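PDB 1WVG: CDP-glucose 4,6-dehydratase from Salmonella enterica subsp. enterica serovar Typhi, which catalyses the NAD(+)-dependent dehydration of CDP-D-glucose to CDP-4-dehydro-6-deoxy-D-glucose, an early step in making CDP-3,6-dideoxy-D-mannose for the lipopolysaccharide O-antigen. Local coordinates for residues A[90-94]-A[203-207]; A[133-138]-A[300-305]; A[279-285]-A[329-334]. Numbering follows the deposited sequence.

From the N terminus, residues 90-94 follow strand 83-86 of the parallel Rossmann sheet, and contact 1 closes a loop of 108 intervening residues at 203-207, in the connection between strand 187-197 and helix 207-216. Residues 133-138, just after strand 126-130, fall between its two segments, but their partner 300-305 lies further on, in the loop between strand 289-291 and helix 308-314, so contacts 1 and 2 cross. They touch through Val-93 CG2 and Lys-134 CE, 3.8 Å apart, and both reach CXY. Contact 3 joins helix 272-283 to helix 322-337; it follows contact 1 in series and crosses contact 2. Its centre lies about 21 Å from that of contact 1 and 28 Å from that of contact 2.

Contact 1. Residues A[90-94]-A[203-207]; sequences QPLVR and AKDRL. With CXY (cytidine-5'-diphospho-beta-D-xylose), chain D; APR (adenosine-5-diphosphoribose), chain C.
This contact crosses the active-site cleft of a Rossmann-fold short-chain dehydrogenase/reductase, where nucleotide sugar (CXY) and ADP-ribose (APR) meet. Gln-90 (t, m) folds back on Leu-92: Leu-92 N donates to Gln-90 OE1 at 2.8 Å, and Gln-90 NE2 to Leu-92 O at 2.9 Å. Pro-91 (phi/psi -91/4) accepts at O a hydrogen bond from CXY O3', 2.7 Å; its CG lies 3.6 Å from Arg-206 NH2. Leu-92, at the N-cap position of helix 93-98, sets CD2 4.1 Å from Ala-203 CB and 3.6 Å from Arg-206 NE; Leu-92 CA is 7.9 Å from Lys-204 CA. Arg-94 (m, t, m) forms a salt bridge with Asp-205, NH2 to OD1 2.9 Å, with a weak NE to OD2 bond at 3.0 Å. Asp-205 has positive phi (68/-1), and Leu-207 N donates to CXY O1A at 3.0 Å. Arg-206, at the N-cap position of helix 207-216 and extended beyond chi1 m, bridges both ligands: NE to CXY O2' 2.9 Å, NH1 to APR O1B 2.8 Å.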
loop_
_atom_site.group_PDB
_atom_site.type_symbol
_atom_site.label_atom_id
_atom_site.label_comp_id
_atom_site.label_asym_id
_atom_site.label_seq_id
_atom_site.Cartn_x
_atom_site.Cartn_y
_atom_site.Cartn_z
ATOM N N GLN A 90 -17.972 -5.477 25.034
ATOM C CA GLN A 90 -17.051 -6.101 25.955
ATOM C C GLN A 90 -15.798 -5.342 25.469
ATOM O O GLN A 90 -15.253 -5.663 24.381
ATOM C CB GLN A 90 -17.004 -7.617 25.681
ATOM C CG GLN A 90 -16.100 -8.386 26.672
ATOM C CD GLN A 90 -14.698 -7.794 26.835
ATOM O OE1 GLN A 90 -14.532 -6.848 27.585
ATOM N NE2 GLN A 90 -13.659 -8.348 26.191
ATOM N N PRO A 91 -15.421 -4.224 26.161
ATOM C CA PRO A 91 -14.335 -3.401 25.647
ATOM C C PRO A 91 -12.916 -3.721 26.111
ATOM O O PRO A 91 -11.984 -2.999 25.759
ATOM C CB PRO A 91 -14.680 -2.014 26.169
ATOM C CG PRO A 91 -15.237 -2.259 27.546
ATOM C CD PRO A 91 -15.861 -3.641 27.470
ATOM N N LEU A 92 -12.706 -4.781 26.896
ATOM C CA LEU A 92 -11.359 -5.056 27.393
ATOM C C LEU A 92 -10.507 -6.128 26.725
ATOM O O LEU A 92 -10.957 -7.236 26.404
ATOM C CB LEU A 92 -11.355 -5.187 28.931
ATOM C CG LEU A 92 -12.370 -4.292 29.607
ATOM C CD1 LEU A 92 -12.570 -4.819 31.027
ATOM C CD2 LEU A 92 -11.914 -2.847 29.665
ATOM N N VAL A 93 -9.220 -5.768 26.584
ATOM C CA VAL A 93 -8.199 -6.599 25.959
ATOM C C VAL A 93 -7.873 -7.943 26.645
ATOM O O VAL A 93 -8.054 -9.019 26.068
ATOM C CB VAL A 93 -6.919 -5.802 25.620
ATOM C CG1 VAL A 93 -5.854 -6.751 25.072
ATOM C CG2 VAL A 93 -7.171 -4.722 24.561
ATOM N N ARG A 94 -7.322 -7.850 27.860
ATOM C CA ARG A 94 -6.919 -9.028 28.629
ATOM C C ARG A 94 -8.088 -9.962 28.825
ATOM O O ARG A 94 -7.953 -11.164 28.668
ATOM C CB ARG A 94 -6.150 -8.701 29.914
ATOM C CG ARG A 94 -5.147 -7.544 29.766
ATOM C CD ARG A 94 -3.964 -7.564 30.734
ATOM N NE ARG A 94 -4.281 -7.357 32.145
ATOM C CZ ARG A 94 -3.645 -8.003 33.115
ATOM N NH1 ARG A 94 -2.690 -8.884 32.847
ATOM N NH2 ARG A 94 -3.960 -7.769 34.387
ATOM N N ALA A 203 -13.464 0.567 34.976
ATOM C CA ALA A 203 -13.072 -0.578 34.155
ATOM C C ALA A 203 -11.849 -1.293 34.717
ATOM O O ALA A 203 -10.957 -0.638 35.265
ATOM C CB ALA A 203 -12.767 -0.182 32.709
ATOM N N LYS A 204 -11.801 -2.630 34.562
ATOM C CA LYS A 204 -10.680 -3.423 35.061
ATOM C C LYS A 204 -9.465 -3.356 34.131
ATOM O O LYS A 204 -9.631 -3.335 32.906
ATOM C CB LYS A 204 -11.019 -4.866 35.494
ATOM C CG LYS A 204 -12.107 -4.994 36.564
ATOM C CD LYS A 204 -11.684 -4.564 37.969
ATOM C CE LYS A 204 -12.844 -4.080 38.841
ATOM N NZ LYS A 204 -14.117 -3.888 38.111
ATOM N N ASP A 205 -8.266 -3.308 34.745
ATOM C CA ASP A 205 -6.979 -3.250 34.076
ATOM C C ASP A 205 -6.653 -1.966 33.323
ATOM O O ASP A 205 -5.556 -1.839 32.756
ATOM C CB ASP A 205 -6.754 -4.485 33.201
ATOM C CG ASP A 205 -6.454 -5.697 34.029
ATOM O OD1 ASP A 205 -5.857 -5.656 35.101
ATOM O OD2 ASP A 205 -6.921 -6.789 33.474
ATOM N N ARG A 206 -7.570 -1.002 33.314
ATOM C CA ARG A 206 -7.273 0.231 32.599
ATOM C C ARG A 206 -6.300 0.999 33.448
ATOM O O ARG A 206 -6.319 0.860 34.660
ATOM C CB ARG A 206 -8.505 1.027 32.171
ATOM C CG ARG A 206 -9.393 0.291 31.141
ATOM C CD ARG A 206 -10.377 1.280 30.505
ATOM N NE ARG A 206 -11.217 0.707 29.473
ATOM C CZ ARG A 206 -12.462 1.121 29.200
ATOM N NH1 ARG A 206 -13.069 2.109 29.862
ATOM N NH2 ARG A 206 -13.145 0.535 28.221
ATOM N N LEU A 207 -5.443 1.767 32.807
ATOM C CA LEU A 207 -4.389 2.506 33.456
ATOM C C LEU A 207 -4.745 3.494 34.546
ATOM O O LEU A 207 -4.282 3.395 35.671
ATOM C CB LEU A 207 -3.484 3.172 32.419
ATOM C CG LEU A 207 -2.285 3.863 33.061
ATOM C CD1 LEU A 207 -1.335 2.799 33.639
ATOM C CD2 LEU A 207 -1.596 4.767 32.034
HETATM O O1B CXY D . -5.387 0.533 25.376
HETATM P PB CXY D . -6.326 -0.306 26.218
HETATM O O2B CXY D . -5.932 -1.757 26.319
HETATM O "O1'" CXY D . -7.852 -0.183 25.619
HETATM O O3A CXY D . -6.213 0.520 27.519
HETATM P PA CXY D . -5.522 0.186 28.975
HETATM O O1A CXY D . -5.833 1.369 29.822
HETATM O O2A CXY D . -6.016 -1.098 29.514
HETATM O O5D CXY D . -3.988 0.046 28.573
HETATM C C5D CXY D . -3.254 1.246 28.293
HETATM C C4D CXY D . -1.780 0.922 28.314
HETATM O O4D CXY D . -1.329 1.020 29.688
HETATM C C3D CXY D . -1.343 -0.442 27.781
HETATM O O3D CXY D . -0.039 -0.470 27.096
HETATM C C2D CXY D . -1.318 -1.204 29.118
HETATM O O2D CXY D . -0.476 -2.351 28.975
HETATM C C1D CXY D . -0.673 -0.169 30.011
HETATM N N1 CXY D . -0.867 -0.421 31.442
HETATM C C6 CXY D . -2.144 -0.452 31.979
HETATM C C5 CXY D . -2.370 -0.651 33.253
HETATM C C4 CXY D . -1.303 -0.871 34.168
HETATM N N3 CXY D . -0.032 -0.813 33.573
HETATM C C2 CXY D . 0.250 -0.604 32.234
HETATM N N4 CXY D . -1.418 -1.098 35.367
HETATM O O2 CXY D . 1.398 -0.591 31.776
HETATM C "C1'" CXY D . -8.563 0.941 26.110
HETATM C "C2'" CXY D . -9.983 0.477 26.323
HETATM C "C3'" CXY D . -10.501 0.039 24.966
HETATM C "C4'" CXY D . -10.448 1.204 23.978
HETATM C "C5'" CXY D . -9.025 1.741 23.892
HETATM O "O2'" CXY D . -10.050 -0.649 27.223
HETATM O "O3'" CXY D . -11.884 -0.344 25.086
HETATM O "O4'" CXY D . -10.913 0.781 22.697
HETATM O "O5'" CXY D . -8.532 2.077 25.193
HETATM N N1 APR C . -25.533 -6.292 25.817
HETATM C C2 APR C . -25.768 -4.994 26.122
HETATM N N3 APR C . -24.953 -4.116 26.623
HETATM C C4 APR C . -23.718 -4.629 26.809
HETATM C C5 APR C . -23.301 -5.893 26.537
HETATM C C6 APR C . -24.283 -6.792 26.020
HETATM N N6 APR C . -24.093 -8.069 25.648
HETATM N N7 APR C . -21.954 -6.041 26.841
HETATM C C8 APR C . -21.590 -4.857 27.309
HETATM N N9 APR C . -22.621 -3.969 27.308
HETATM C "C1'" APR C . -22.644 -2.586 27.752
HETATM C "C2'" APR C . -22.350 -2.484 29.224
HETATM O "O2'" APR C . -23.502 -2.878 29.984
HETATM C "C3'" APR C . -22.053 -0.985 29.304
HETATM O "O3'" APR C . -23.183 -0.099 29.289
HETATM O "O4'" APR C . -21.581 -1.908 27.162
HETATM C "C4'" APR C . -21.203 -0.823 28.014
HETATM C "C5'" APR C . -19.726 -0.994 28.207
HETATM O "O5'" APR C . -19.259 0.141 28.977
HETATM P PA APR C . -17.800 0.145 29.701
HETATM O O1A APR C . -17.330 -1.249 30.093
HETATM O O2A APR C . -17.776 1.315 30.712
HETATM O O3A APR C . -16.874 0.552 28.494
HETATM P PB APR C . -16.694 2.032 27.843
HETATM O O1B APR C . -15.309 2.493 28.230
HETATM O O2B APR C . -17.889 2.928 28.116
HETATM O O5D APR C . -16.827 1.654 26.302
HETATM C C5D APR C . -17.939 2.195 25.570
HETATM O O4D APR C . -16.627 2.657 23.516
HETATM O O1D APR C . -14.312 2.318 23.506
HETATM C C1D APR C . -15.608 1.798 23.091
HETATM O O2D APR C . -15.443 -0.647 23.056
HETATM C C2D APR C . -15.864 0.501 23.819
HETATM O O3D APR C . -17.814 -0.009 22.548
HETATM C C3D APR C . -17.380 0.434 23.832
HETATM C C4D APR C . -17.721 1.880 24.107
#

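Contact 2. Residues A[133-138]-A[300-305]; sequences DKCYDN and AHYLKL. With CXY (cytidine-5'-diphospho-beta-D-xylose), chain D.
Two irregular loop segments run past one another, Asp-133 CA 7.4 Å from Leu-305 CA at one end and Asn-138 CA 7.4 Å from Ala-300 CA at the other, so the register is antiparallel in sense. Asp-133 to Cys-135 have phi/psi of -68/-17, -84/3 and -67/-28; Tyr-136 to Asn-138 are extended, as are Tyr-302 to Leu-305. Leu-303, chi1 t and chi2 p, points into the middle of the contact, CD2 3.4 Å from Asp-133 CG and 4.1 Å from Lys-134 NZ. Leu-305, chi1 m and chi2 t, reaches Tyr-136 with CD2 3.8 Å from CE1, and its CD1 stands 4.1 Å from Asp-133 CB. The one hydrogen bond between the segments comes from Asn-138, whose t rotamer carries ND2 to Tyr-302 O at 2.9 Å and to 3.4 Å from Ala-300 CB, while its OD1 accepts from Glu-140 N. Asp-133 adopts p, placing OD2 3.5 Å from CXY C5' and in a salt bridge whose hydrogen bond is weak, Lys-134 NZ to Asp-133 OD2 3.3 Å. Lys-134, m at chi1, leaves the backbone away from 300-305 yet curls so that NZ donates to CXY O1B at 2.8 Å. Leu-303 thus packs behind Asp-133 and Lys-134, which line the CXY pocket beyond the C-terminal end of strand 126-130 in the Rossmann sheet. Tyr-136 OH is hydrogen-bonded to Asn-261 of strand 259-262 and Arg-192 of strand 187-197, and Lys-134 packs on Ser-158 of helix 156-175.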
loop_
_atom_site.group_PDB
_atom_site.type_symbol
_atom_site.label_atom_id
_atom_site.label_comp_id
_atom_site.label_asym_id
_atom_site.label_seq_id
_atom_site.Cartn_x
_atom_site.Cartn_y
_atom_site.Cartn_z
ATOM N N ASP A 133 -10.073 2.477 18.593
ATOM C CA ASP A 133 -8.781 2.806 17.999
ATOM C C ASP A 133 -8.030 1.492 17.677
ATOM O O ASP A 133 -7.101 1.453 16.875
ATOM C CB ASP A 133 -7.950 3.789 18.865
ATOM C CG ASP A 133 -7.615 3.383 20.297
ATOM O OD1 ASP A 133 -7.044 4.138 21.087
ATOM O OD2 ASP A 133 -7.915 2.145 20.608
ATOM N N LYS A 134 -8.461 0.370 18.263
ATOM C CA LYS A 134 -7.833 -0.917 18.019
ATOM C C LYS A 134 -8.302 -1.640 16.778
ATOM O O LYS A 134 -7.873 -2.759 16.515
ATOM C CB LYS A 134 -8.006 -1.819 19.228
ATOM C CG LYS A 134 -7.456 -1.080 20.423
ATOM C CD LYS A 134 -6.790 -1.962 21.446
ATOM C CE LYS A 134 -6.835 -1.316 22.828
ATOM N NZ LYS A 134 -6.445 0.103 22.806
ATOM N N CYS A 135 -9.182 -1.034 16.010
ATOM C CA CYS A 135 -9.672 -1.702 14.791
ATOM C C CYS A 135 -8.621 -1.889 13.694
ATOM O O CYS A 135 -8.694 -2.807 12.836
ATOM C CB CYS A 135 -10.941 -1.013 14.210
ATOM S SG CYS A 135 -10.620 0.658 13.550
ATOM N N TYR A 136 -7.635 -0.972 13.692
ATOM C CA TYR A 136 -6.613 -1.001 12.651
ATOM C C TYR A 136 -5.584 -2.088 12.839
ATOM O O TYR A 136 -5.116 -2.357 13.937
ATOM C CB TYR A 136 -5.842 0.344 12.598
ATOM C CG TYR A 136 -6.679 1.572 12.240
ATOM C CD1 TYR A 136 -7.013 2.518 13.218
ATOM C CD2 TYR A 136 -7.111 1.809 10.933
ATOM C CE1 TYR A 136 -7.779 3.648 12.911
ATOM C CE2 TYR A 136 -7.875 2.935 10.610
ATOM C CZ TYR A 136 -8.204 3.870 11.596
ATOM O OH TYR A 136 -8.968 4.974 11.291
ATOM N N ASP A 137 -5.170 -2.668 11.736
ATOM C CA ASP A 137 -4.102 -3.638 11.817
ATOM C C ASP A 137 -2.924 -2.865 12.423
ATOM O O ASP A 137 -2.558 -1.831 11.865
ATOM C CB ASP A 137 -3.797 -4.007 10.343
ATOM C CG ASP A 137 -2.663 -4.961 10.269
ATOM O OD1 ASP A 137 -2.433 -5.746 11.154
ATOM O OD2 ASP A 137 -1.913 -4.796 9.224
ATOM N N ASN A 138 -2.358 -3.296 13.554
ATOM C CA ASN A 138 -1.255 -2.565 14.199
ATOM C C ASN A 138 0.148 -2.885 13.658
ATOM O O ASN A 138 0.680 -3.963 13.876
ATOM C CB ASN A 138 -1.350 -2.628 15.739
ATOM C CG ASN A 138 -0.495 -1.572 16.455
ATOM O OD1 ASN A 138 0.599 -1.220 15.991
ATOM N ND2 ASN A 138 -0.998 -1.001 17.558
ATOM N N ALA A 300 -0.523 -4.127 22.353
ATOM C CA ALA A 300 0.219 -3.275 21.425
ATOM C C ALA A 300 1.074 -2.271 22.151
ATOM O O ALA A 300 0.661 -1.679 23.133
ATOM C CB ALA A 300 -0.745 -2.432 20.593
ATOM N N HIS A 301 2.257 -2.035 21.607
ATOM C CA HIS A 301 3.126 -1.034 22.193
ATOM C C HIS A 301 2.729 0.384 21.745
ATOM O O HIS A 301 2.517 1.311 22.531
ATOM C CB HIS A 301 4.561 -1.298 21.692
ATOM C CG HIS A 301 4.983 -2.658 22.106
ATOM N ND1 HIS A 301 4.605 -3.190 23.342
ATOM C CD2 HIS A 301 5.732 -3.592 21.455
ATOM C CE1 HIS A 301 5.128 -4.410 23.418
ATOM N NE2 HIS A 301 5.810 -4.681 22.304
ATOM N N TYR A 302 2.668 0.573 20.428
ATOM C CA TYR A 302 2.356 1.894 19.925
ATOM C C TYR A 302 1.044 1.939 19.246
ATOM O O TYR A 302 0.759 1.091 18.405
ATOM C CB TYR A 302 3.317 2.370 18.838
ATOM C CG TYR A 302 4.724 2.320 19.303
ATOM C CD1 TYR A 302 5.660 1.624 18.545
ATOM C CD2 TYR A 302 5.107 2.924 20.500
ATOM C CE1 TYR A 302 6.989 1.540 18.955
ATOM C CE2 TYR A 302 6.433 2.837 20.926
ATOM C CZ TYR A 302 7.369 2.150 20.149
ATOM O OH TYR A 302 8.672 2.054 20.554
ATOM N N LEU A 303 0.315 2.992 19.613
ATOM C CA LEU A 303 -0.981 3.280 19.025
ATOM C C LEU A 303 -1.264 4.789 18.937
ATOM O O LEU A 303 -1.437 5.433 19.965
ATOM C CB LEU A 303 -2.146 2.514 19.689
ATOM C CG LEU A 303 -3.501 2.812 19.047
ATOM C CD1 LEU A 303 -3.389 2.520 17.555
ATOM C CD2 LEU A 303 -4.591 1.936 19.667
ATOM N N LYS A 304 -1.320 5.346 17.699
ATOM C CA LYS A 304 -1.630 6.766 17.494
ATOM C C LYS A 304 -2.677 6.849 16.399
ATOM O O LYS A 304 -2.786 5.949 15.555
ATOM C CB LYS A 304 -0.423 7.581 17.038
ATOM C CG LYS A 304 0.572 7.822 18.157
ATOM C CD LYS A 304 1.543 8.961 17.886
ATOM C CE LYS A 304 2.169 8.909 16.511
ATOM N NZ LYS A 304 3.268 9.882 16.402
ATOM N N LEU A 305 -3.441 7.927 16.401
ATOM C CA LEU A 305 -4.469 8.163 15.375
ATOM C C LEU A 305 -4.216 9.479 14.626
ATOM O O LEU A 305 -4.017 10.554 15.242
ATOM C CB LEU A 305 -5.833 8.422 16.046
ATOM C CG LEU A 305 -6.451 7.195 16.698
ATOM C CD1 LEU A 305 -7.749 7.583 17.409
ATOM C CD2 LEU A 305 -6.722 6.158 15.613
HETATM O O1B CXY D . -5.387 0.533 25.376
HETATM P PB CXY D . -6.326 -0.306 26.218
HETATM O O2B CXY D . -5.932 -1.757 26.319
HETATM O "O1'" CXY D . -7.852 -0.183 25.619
HETATM O O3A CXY D . -6.213 0.520 27.519
HETATM P PA CXY D . -5.522 0.186 28.975
HETATM O O1A CXY D . -5.833 1.369 29.822
HETATM O O2A CXY D . -6.016 -1.098 29.514
HETATM O O5D CXY D . -3.988 0.046 28.573
HETATM C C5D CXY D . -3.254 1.246 28.293
HETATM C C4D CXY D . -1.780 0.922 28.314
HETATM O O4D CXY D . -1.329 1.020 29.688
HETATM C C3D CXY D . -1.343 -0.442 27.781
HETATM O O3D CXY D . -0.039 -0.470 27.096
HETATM C C2D CXY D . -1.318 -1.204 29.118
HETATM O O2D CXY D . -0.476 -2.351 28.975
HETATM C C1D CXY D . -0.673 -0.169 30.011
HETATM N N1 CXY D . -0.867 -0.421 31.442
HETATM C C6 CXY D . -2.144 -0.452 31.979
HETATM C C5 CXY D . -2.370 -0.651 33.253
HETATM C C4 CXY D . -1.303 -0.871 34.168
HETATM N N3 CXY D . -0.032 -0.813 33.573
HETATM C C2 CXY D . 0.250 -0.604 32.234
HETATM N N4 CXY D . -1.418 -1.098 35.367
HETATM O O2 CXY D . 1.398 -0.591 31.776
HETATM C "C1'" CXY D . -8.563 0.941 26.110
HETATM C "C2'" CXY D . -9.983 0.477 26.323
HETATM C "C3'" CXY D . -10.501 0.039 24.966
HETATM C "C4'" CXY D . -10.448 1.204 23.978
HETATM C "C5'" CXY D . -9.025 1.741 23.892
HETATM O "O2'" CXY D . -10.050 -0.649 27.223
HETATM O "O3'" CXY D . -11.884 -0.344 25.086
HETATM O "O4'" CXY D . -10.913 0.781 22.697
HETATM O "O5'" CXY D . -8.532 2.077 25.193
#

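Contact 3. Residues A[279-285]-A[329-334]; sequences MVTLWGD and IVKWHK
Val-330, chi1 154°, forms the apolar centre between helices 272-283 and 322-337: its CG2 lies 3.7 Å from Leu-282 CB and 4.2 Å from Met-279 SD. Met-279 (m, m, m) also brings CE within 4.4 Å of Ile-329 CG2. The short axes of 279-283 and 329-334 approach to 10.6 Å and cross at -48°, with Trp-283 CA 6.8 Å from Val-330 CA. This helix-helix packing lies away from the ligands; helix 207-216 touches both partners (Ile-208 on Met-279, Leu-212 on His-333). Outward, Trp-283 (chi1 t, chi2 -96°) places CH2 4.0 Å from His-333 CD2, edge to edge. Lys-334, m then extended, lies over the indole face: CE is 3.6 Å from the six-membered-ring centroid (CH-pi), and NZ 4.4 Å from the five-membered-ring centroid (cation-pi). Gly-284, just past the helix end, leaves helical angles with positive phi (88/-141). At the polar edge, Lys-334 NZ donates to Trp-283 O at 3.1 Å and to a water at 3.2 Å, which bonds weakly to Leu-282 O; a long salt bridge joins Lys-334 NZ to the poorly ordered Asp-285 OD2 at 4.0 Å. One lysine thus serves both as an apolar arm on the indole and as a cation facing helix C-terminal carbonyls.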
loop_
_atom_site.group_PDB
_atom_site.type_symbol
_atom_site.label_atom_id
_atom_site.label_comp_id
_atom_site.label_asym_id
_atom_site.label_seq_id
_atom_site.Cartn_x
_atom_site.Cartn_y
_atom_site.Cartn_z
ATOM N N MET A 279 0.694 11.766 37.177
ATOM C CA MET A 279 -0.366 11.400 38.082
ATOM C C MET A 279 0.183 11.391 39.527
ATOM O O MET A 279 -0.402 11.988 40.444
ATOM C CB MET A 279 -0.970 10.046 37.629
ATOM C CG MET A 279 -1.905 10.179 36.410
ATOM S SD MET A 279 -3.373 11.214 36.791
ATOM C CE MET A 279 -4.459 9.911 37.445
ATOM N N VAL A 280 1.354 10.741 39.724
ATOM C CA VAL A 280 2.029 10.680 41.028
ATOM C C VAL A 280 2.130 12.096 41.590
ATOM O O VAL A 280 1.756 12.446 42.719
ATOM C CB VAL A 280 3.431 10.058 40.881
ATOM C CG1 VAL A 280 4.385 10.554 41.971
ATOM C CG2 VAL A 280 3.389 8.516 40.782
ATOM N N THR A 281 2.623 12.942 40.715
ATOM C CA THR A 281 2.792 14.323 41.032
ATOM C C THR A 281 1.479 15.031 41.364
ATOM O O THR A 281 1.394 15.789 42.330
ATOM C CB THR A 281 3.460 14.942 39.804
ATOM O OG1 THR A 281 4.824 14.572 39.801
ATOM C CG2 THR A 281 3.265 16.451 39.804
ATOM N N LEU A 282 0.467 14.796 40.526
ATOM C CA LEU A 282 -0.826 15.399 40.677
ATOM C C LEU A 282 -1.484 14.988 41.967
ATOM O O LEU A 282 -2.143 15.785 42.626
ATOM C CB LEU A 282 -1.660 14.862 39.515
ATOM C CG LEU A 282 -1.402 15.710 38.289
ATOM C CD1 LEU A 282 -2.379 15.306 37.186
ATOM C CD2 LEU A 282 -1.672 17.162 38.658
ATOM N N TRP A 283 -1.345 13.700 42.307
ATOM C CA TRP A 283 -1.948 13.157 43.522
ATOM C C TRP A 283 -1.226 13.654 44.743
ATOM O O TRP A 283 -1.793 14.311 45.605
ATOM C CB TRP A 283 -1.909 11.631 43.544
ATOM C CG TRP A 283 -2.797 11.050 44.615
ATOM C CD1 TRP A 283 -2.399 10.675 45.860
ATOM C CD2 TRP A 283 -4.222 10.773 44.536
ATOM N NE1 TRP A 283 -3.462 10.177 46.561
ATOM C CE2 TRP A 283 -4.599 10.225 45.776
ATOM C CE3 TRP A 283 -5.213 10.937 43.547
ATOM C CZ2 TRP A 283 -5.926 9.836 46.021
ATOM C CZ3 TRP A 283 -6.520 10.553 43.796
ATOM C CH2 TRP A 283 -6.877 10.007 45.028
ATOM N N GLY A 284 0.051 13.326 44.791
ATOM C CA GLY A 284 0.890 13.715 45.911
ATOM C C GLY A 284 0.788 12.653 46.995
ATOM O O GLY A 284 0.733 11.464 46.682
ATOM N N ASP A 285 0.762 13.101 48.254
ATOM C CA ASP A 285 0.635 12.274 49.446
ATOM C C ASP A 285 1.083 10.821 49.352
ATOM O O ASP A 285 0.272 9.863 49.476
ATOM C CB ASP A 285 -0.776 12.316 50.065
ATOM C CG ASP A 285 -1.475 13.647 49.904
ATOM O OD1 ASP A 285 -1.110 14.678 50.483
ATOM O OD2 ASP A 285 -2.516 13.563 49.112
ATOM N N ILE A 329 -8.994 14.867 36.038
ATOM C CA ILE A 329 -9.361 13.528 36.526
ATOM C C ILE A 329 -9.142 13.409 38.030
ATOM O O ILE A 329 -9.905 12.764 38.765
ATOM C CB ILE A 329 -8.490 12.470 35.873
ATOM C CG1 ILE A 329 -8.913 12.346 34.433
ATOM C CG2 ILE A 329 -8.603 11.088 36.486
ATOM C CD1 ILE A 329 -8.036 11.328 33.713
ATOM N N VAL A 330 -8.033 14.024 38.452
ATOM C CA VAL A 330 -7.607 14.042 39.839
ATOM C C VAL A 330 -8.590 14.782 40.717
ATOM O O VAL A 330 -9.052 14.332 41.749
ATOM C CB VAL A 330 -6.279 14.743 39.931
ATOM C CG1 VAL A 330 -6.168 15.327 41.337
ATOM C CG2 VAL A 330 -5.161 13.730 39.642
ATOM N N LYS A 331 -8.902 15.958 40.274
ATOM C CA LYS A 331 -9.840 16.762 40.962
ATOM C C LYS A 331 -11.108 16.000 41.108
ATOM O O LYS A 331 -11.661 15.944 42.194
ATOM C CB LYS A 331 -10.094 18.029 40.187
ATOM C CG LYS A 331 -9.100 19.085 40.631
ATOM C CD LYS A 331 -9.156 20.401 39.874
ATOM C CE LYS A 331 -7.826 21.137 39.984
ATOM N NZ LYS A 331 -7.732 22.315 39.088
ATOM N N TRP A 332 -11.565 15.416 40.012
ATOM C CA TRP A 332 -12.828 14.675 40.031
ATOM C C TRP A 332 -12.817 13.537 41.023
ATOM O O TRP A 332 -13.724 13.364 41.841
ATOM C CB TRP A 332 -13.302 14.193 38.626
ATOM C CG TRP A 332 -14.735 13.709 38.486
ATOM C CD1 TRP A 332 -15.804 14.368 37.888
ATOM C CD2 TRP A 332 -15.258 12.441 38.911
ATOM N NE1 TRP A 332 -16.955 13.592 37.896
ATOM C CE2 TRP A 332 -16.632 12.401 38.519
ATOM C CE3 TRP A 332 -14.703 11.362 39.597
ATOM C CZ2 TRP A 332 -17.425 11.314 38.841
ATOM C CZ3 TRP A 332 -15.496 10.274 39.868
ATOM C CH2 TRP A 332 -16.834 10.254 39.497
ATOM N N HIS A 333 -11.779 12.738 40.940
ATOM C CA HIS A 333 -11.678 11.601 41.814
ATOM C C HIS A 333 -11.735 11.968 43.297
ATOM O O HIS A 333 -12.448 11.349 44.093
ATOM C CB HIS A 333 -10.459 10.754 41.473
ATOM C CG HIS A 333 -10.631 9.363 41.939
ATOM N ND1 HIS A 333 -11.510 8.503 41.302
ATOM C CD2 HIS A 333 -10.011 8.704 42.963
ATOM C CE1 HIS A 333 -11.417 7.335 41.953
ATOM N NE2 HIS A 333 -10.516 7.428 42.949
ATOM N N LYS A 334 -10.972 12.986 43.663
ATOM C CA LYS A 334 -10.910 13.451 45.028
ATOM C C LYS A 334 -12.257 13.986 45.505
ATOM O O LYS A 334 -12.711 13.634 46.591
ATOM C CB LYS A 334 -9.769 14.440 45.212
ATOM C CG LYS A 334 -8.421 13.753 45.070
ATOM C CD LYS A 334 -7.230 14.660 45.394
ATOM C CE LYS A 334 -5.921 13.888 45.586
ATOM N NZ LYS A 334 -4.826 14.718 46.105
HETATM O O HOH W 1 -4.279 17.491 44.611
#